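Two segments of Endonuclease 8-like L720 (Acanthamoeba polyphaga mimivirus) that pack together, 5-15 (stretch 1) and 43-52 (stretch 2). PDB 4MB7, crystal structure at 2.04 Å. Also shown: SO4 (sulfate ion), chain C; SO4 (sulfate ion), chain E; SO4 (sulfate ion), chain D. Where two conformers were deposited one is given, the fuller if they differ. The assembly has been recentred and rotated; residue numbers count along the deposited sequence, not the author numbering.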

# COMPACT_ATOMS: atom_id res chain seq x y z
N ARG A 5 5.56 -3.83 -1.45
CA ARG A 5 5.76 -3.36 -2.82
C ARG A 5 5.70 -1.83 -2.92
O ARG A 5 6.38 -1.23 -3.76
CB ARG A 5 4.75 -4.00 -3.77
CG ARG A 5 4.89 -3.59 -5.23
CD ARG A 5 6.31 -3.81 -5.76
NE ARG A 5 6.78 -5.17 -5.51
CZ ARG A 5 7.89 -5.68 -6.03
NH1 ARG A 5 8.64 -4.95 -6.84
NH2 ARG A 5 8.25 -6.93 -5.75
N ILE A 6 4.90 -1.21 -2.06
CA ILE A 6 4.82 0.25 -2.04
C ILE A 6 6.15 0.86 -1.59
O ILE A 6 6.65 1.80 -2.21
CB ILE A 6 3.67 0.75 -1.14
CG1 ILE A 6 2.31 0.34 -1.72
CG2 ILE A 6 3.72 2.26 -1.00
CD1 ILE A 6 1.74 -0.91 -1.10
N ARG A 7 6.71 0.31 -0.52
CA ARG A 7 8.02 0.74 -0.04
C ARG A 7 9.09 0.54 -1.11
O ARG A 7 9.93 1.41 -1.33
CB ARG A 7 8.41 -0.02 1.23
CG ARG A 7 9.87 0.18 1.62
CD ARG A 7 10.20 -0.50 2.94
NE ARG A 7 11.64 -0.60 3.15
CZ ARG A 7 12.22 -0.62 4.34
NH1 ARG A 7 11.49 -0.54 5.44
NH2 ARG A 7 13.54 -0.71 4.44
N ILE A 8 9.05 -0.62 -1.76
CA ILE A 8 10.00 -0.95 -2.82
C ILE A 8 9.94 0.06 -3.96
O ILE A 8 10.97 0.51 -4.46
CB ILE A 8 9.75 -2.38 -3.35
CG1 ILE A 8 10.13 -3.41 -2.29
CG2 ILE A 8 10.54 -2.62 -4.63
CD1 ILE A 8 9.70 -4.83 -2.62
N THR A 9 8.72 0.41 -4.36
CA THR A 9 8.52 1.41 -5.42
C THR A 9 9.08 2.76 -4.97
O THR A 9 9.76 3.44 -5.73
CB THR A 9 7.03 1.55 -5.77
OG1 THR A 9 6.52 0.29 -6.22
CG2 THR A 9 6.84 2.60 -6.87
N TYR A 10 8.78 3.12 -3.73
CA TYR A 10 9.28 4.35 -3.13
C TYR A 10 10.81 4.41 -3.14
O TYR A 10 11.40 5.43 -3.51
CB TYR A 10 8.75 4.49 -1.70
CG TYR A 10 9.56 5.41 -0.81
CD1 TYR A 10 9.49 6.79 -0.95
CD2 TYR A 10 10.38 4.89 0.18
CE1 TYR A 10 10.23 7.62 -0.13
CE2 TYR A 10 11.12 5.72 1.00
CZ TYR A 10 11.04 7.08 0.84
OH TYR A 10 11.77 7.91 1.66
N GLU A 11 11.45 3.32 -2.74
CA GLU A 11 12.91 3.27 -2.69
C GLU A 11 13.53 3.38 -4.08
O GLU A 11 14.65 3.87 -4.23
CB GLU A 11 13.38 1.99 -1.98
CG GLU A 11 13.04 1.96 -0.50
CD GLU A 11 13.42 0.64 0.16
OE1 GLU A 11 13.60 -0.36 -0.56
OE2 GLU A 11 13.55 0.62 1.41
N LYS A 12 12.80 2.92 -5.09
CA LYS A 12 13.30 2.96 -6.47
C LYS A 12 13.23 4.34 -7.11
O LYS A 12 14.04 4.66 -7.98
CB LYS A 12 12.55 1.95 -7.34
CG LYS A 12 12.96 0.50 -7.14
CD LYS A 12 12.16 -0.42 -8.05
CE LYS A 12 12.56 -1.88 -7.86
NZ LYS A 12 11.76 -2.79 -8.72
N ILE A 13 12.27 5.16 -6.69
CA ILE A 13 12.03 6.44 -7.37
C ILE A 13 12.40 7.68 -6.56
O ILE A 13 12.43 8.78 -7.10
CB ILE A 13 10.56 6.56 -7.81
CG1 ILE A 13 9.65 6.67 -6.59
CG2 ILE A 13 10.16 5.38 -8.68
CD1 ILE A 13 8.18 6.55 -6.92
N ARG A 14 12.69 7.50 -5.27
CA ARG A 14 12.87 8.64 -4.38
C ARG A 14 14.09 9.51 -4.70
O ARG A 14 14.18 10.65 -4.26
CB ARG A 14 12.90 8.20 -2.91
CG ARG A 14 14.07 7.31 -2.54
CD ARG A 14 14.09 7.07 -1.04
NE ARG A 14 15.03 6.02 -0.65
CZ ARG A 14 15.23 5.62 0.60
NH1 ARG A 14 14.55 6.17 1.59
NH2 ARG A 14 16.10 4.65 0.85
N HIS A 15 15.03 8.96 -5.46
CA HIS A 15 16.23 9.72 -5.80
C HIS A 15 16.01 10.62 -7.02
O HIS A 15 16.96 11.11 -7.63
CB HIS A 15 17.43 8.79 -6.00
CG HIS A 15 17.91 8.15 -4.73
ND1 HIS A 15 17.56 6.87 -4.37
CD2 HIS A 15 18.68 8.63 -3.74
CE1 HIS A 15 18.12 6.58 -3.20
NE2 HIS A 15 18.80 7.63 -2.80
N LYS A 43 9.80 16.20 -2.32
CA LYS A 43 9.81 15.05 -1.42
C LYS A 43 8.89 13.92 -1.87
O LYS A 43 7.81 14.16 -2.40
CB LYS A 43 9.43 15.50 -0.00
CG LYS A 43 9.58 14.43 1.07
N TRP A 44 9.34 12.68 -1.65
CA TRP A 44 8.48 11.51 -1.79
C TRP A 44 8.24 10.92 -0.40
O TRP A 44 9.12 10.97 0.46
CB TRP A 44 9.17 10.42 -2.62
CG TRP A 44 9.38 10.72 -4.07
CD1 TRP A 44 10.48 11.32 -4.63
CD2 TRP A 44 8.50 10.40 -5.16
NE1 TRP A 44 10.32 11.40 -5.99
CE2 TRP A 44 9.12 10.85 -6.34
CE3 TRP A 44 7.25 9.79 -5.24
CZ2 TRP A 44 8.53 10.70 -7.60
CZ3 TRP A 44 6.66 9.65 -6.49
CH2 TRP A 44 7.30 10.10 -7.65
N TRP A 45 7.06 10.37 -0.18
CA TRP A 45 6.82 9.51 0.97
C TRP A 45 5.66 8.57 0.68
O TRP A 45 4.95 8.73 -0.31
CB TRP A 45 6.59 10.32 2.26
CG TRP A 45 5.27 11.04 2.37
CD1 TRP A 45 4.19 10.65 3.12
CD2 TRP A 45 4.91 12.27 1.75
NE1 TRP A 45 3.17 11.57 2.98
CE2 TRP A 45 3.59 12.57 2.15
CE3 TRP A 45 5.56 13.16 0.89
CZ2 TRP A 45 2.91 13.71 1.72
CZ3 TRP A 45 4.89 14.29 0.46
CH2 TRP A 45 3.58 14.56 0.87
N PHE A 46 5.48 7.57 1.53
CA PHE A 46 4.40 6.61 1.35
C PHE A 46 3.78 6.21 2.68
O PHE A 46 4.43 6.26 3.72
CB PHE A 46 4.90 5.37 0.59
CG PHE A 46 5.73 4.43 1.44
CD1 PHE A 46 7.09 4.63 1.58
CD2 PHE A 46 5.14 3.35 2.08
CE1 PHE A 46 7.86 3.78 2.35
CE2 PHE A 46 5.90 2.49 2.85
CZ PHE A 46 7.26 2.71 2.99
N ALA A 47 2.51 5.84 2.62
CA ALA A 47 1.79 5.38 3.80
C ALA A 47 0.72 4.39 3.35
O ALA A 47 -0.22 4.77 2.66
CB ALA A 47 1.16 6.55 4.53
N GLY A 48 0.89 3.13 3.73
CA GLY A 48 -0.02 2.10 3.27
C GLY A 48 0.06 1.92 1.77
O GLY A 48 1.14 1.72 1.22
N LYS A 49 -1.09 2.00 1.11
CA LYS A 49 -1.14 1.79 -0.34
C LYS A 49 -1.05 3.09 -1.13
O LYS A 49 -1.29 3.11 -2.34
CB LYS A 49 -2.41 1.02 -0.71
CG LYS A 49 -2.50 -0.36 -0.05
CD LYS A 49 -3.78 -1.08 -0.42
CE LYS A 49 -3.88 -2.42 0.30
NZ LYS A 49 -5.21 -3.05 0.12
N TYR A 50 -0.69 4.18 -0.46
CA TYR A 50 -0.54 5.48 -1.11
C TYR A 50 0.92 5.90 -1.20
O TYR A 50 1.66 5.81 -0.22
CB TYR A 50 -1.30 6.56 -0.34
CG TYR A 50 -2.82 6.47 -0.38
CD1 TYR A 50 -3.49 6.29 -1.58
CD2 TYR A 50 -3.57 6.59 0.78
CE1 TYR A 50 -4.88 6.22 -1.61
CE2 TYR A 50 -4.95 6.52 0.76
CZ TYR A 50 -5.60 6.34 -0.44
OH TYR A 50 -6.98 6.27 -0.45
N ILE A 51 1.33 6.37 -2.38
CA ILE A 51 2.63 7.02 -2.54
C ILE A 51 2.42 8.50 -2.84
O ILE A 51 1.63 8.85 -3.71
CB ILE A 51 3.44 6.39 -3.70
CG1 ILE A 51 3.77 4.93 -3.38
CG2 ILE A 51 4.72 7.18 -3.94
CD1 ILE A 51 4.59 4.25 -4.46
N TYR A 52 3.13 9.36 -2.12
CA TYR A 52 2.92 10.80 -2.24
C TYR A 52 4.11 11.51 -2.86
O TYR A 52 5.26 11.18 -2.58
CB TYR A 52 2.61 11.42 -0.87
CG TYR A 52 1.33 10.92 -0.24
CD1 TYR A 52 0.13 11.57 -0.46
CD2 TYR A 52 1.32 9.79 0.57
CE1 TYR A 52 -1.05 11.13 0.12
CE2 TYR A 52 0.15 9.33 1.15
CZ TYR A 52 -1.03 10.00 0.92
OH TYR A 52 -2.20 9.56 1.49
S SO4 C . 11.41 -7.16 -8.67
O1 SO4 C . 12.80 -7.65 -8.63
O2 SO4 C . 10.89 -7.34 -10.04
O3 SO4 C . 10.59 -7.96 -7.74
O4 SO4 C . 11.37 -5.73 -8.33
S SO4 E . -7.57 0.13 -0.86
O1 SO4 E . -6.57 1.18 -0.79
O2 SO4 E . -7.68 -0.35 -2.24
O3 SO4 E . -7.17 -0.98 0.00
O4 SO4 E . -8.86 0.64 -0.41
S SO4 D . -5.36 -5.88 -2.35
O1 SO4 D . -4.37 -4.85 -2.08
O2 SO4 D . -6.13 -5.52 -3.54
O3 SO4 D . -4.69 -7.16 -2.57
O4 SO4 D . -6.27 -5.98 -1.21
O HOH W 1 11.81 10.54 1.58

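A helix laid against a β-hairpin illustrates a general principle: two regular elements can be joined almost entirely by side-chain packing, with no direct hydrogen bond between them, as in this viral endonuclease 8-like protein. The helix runs nearly antiparallel to strand 43-47, at 174° with axes 8.7 Å apart, and the hairpin closes through a type II' turn from Ala47 to Tyr50.

Arg5 begins the helix out of reach of the hairpin. Its guanidinium instead binds a sulfate, with NH1 3.2 Å from O4 of the chain C ion, and Lys12, one of the residues further along that also avoid the contact, places NZ 3.0 Å from the same O4.

Ile6 points toward the hairpin where it turns. Its CG2 methyl serves as a hub, lying 3.6 Å from Phe46 CD2, 3.6 Å from Ile51 CG1 and 3.4 Å from the carbonyl O of Gly48. Both strands and the turn thus converge on one branched side chain.

Arg7 divides its roles. Its CA sits over the face of the Phe46 ring, 3.9 Å from the centroid, and its CB comes within 3.4 Å of Phe46 CZ, so the start of the residue packs as an apolar surface. The end of the side chain leads away, and NE forms a salt bridge with Glu11 OE2 at 2.9 Å, one helical turn on. Ile8 points away, whereas Thr9, set sideways, brings CG2 to 3.7 Å from Ile51 CD1; its OG1 donates to Arg5 O at 2.9 Å, which leaves the hydroxyl satisfied within the helix.

Tyr10 combines apolar and polar contact. Its ring meets that of Phe46 obliquely, the planes at 48° and CD2 3.5 Å from Phe46 CE1. At the edge of its own ring, Tyr10 CE1 lies 3.6 Å from Trp44 O. A water bridges the elements, 2.6 Å from Tyr10 OH and donating to Trp44 O at 2.9 Å, so the polar link across the boundary is indirect.

Ile13 and Arg14 complete the contact over one face of Trp44. Ile13 CD1 stands 3.7 Å from the centroid of the six-membered ring, close to its normal, in a CH-π arrangement. Arg14 contributes mainly through its backbone, with CA 3.6 Å from Trp44 CD1, while the end of its side chain leads away and NH1 donates to Tyr10 OH at 3.3 Å. Spacings of three or four residues, from Ile6 through Tyr10 to Ile13, keep one side of the helix against the hairpin.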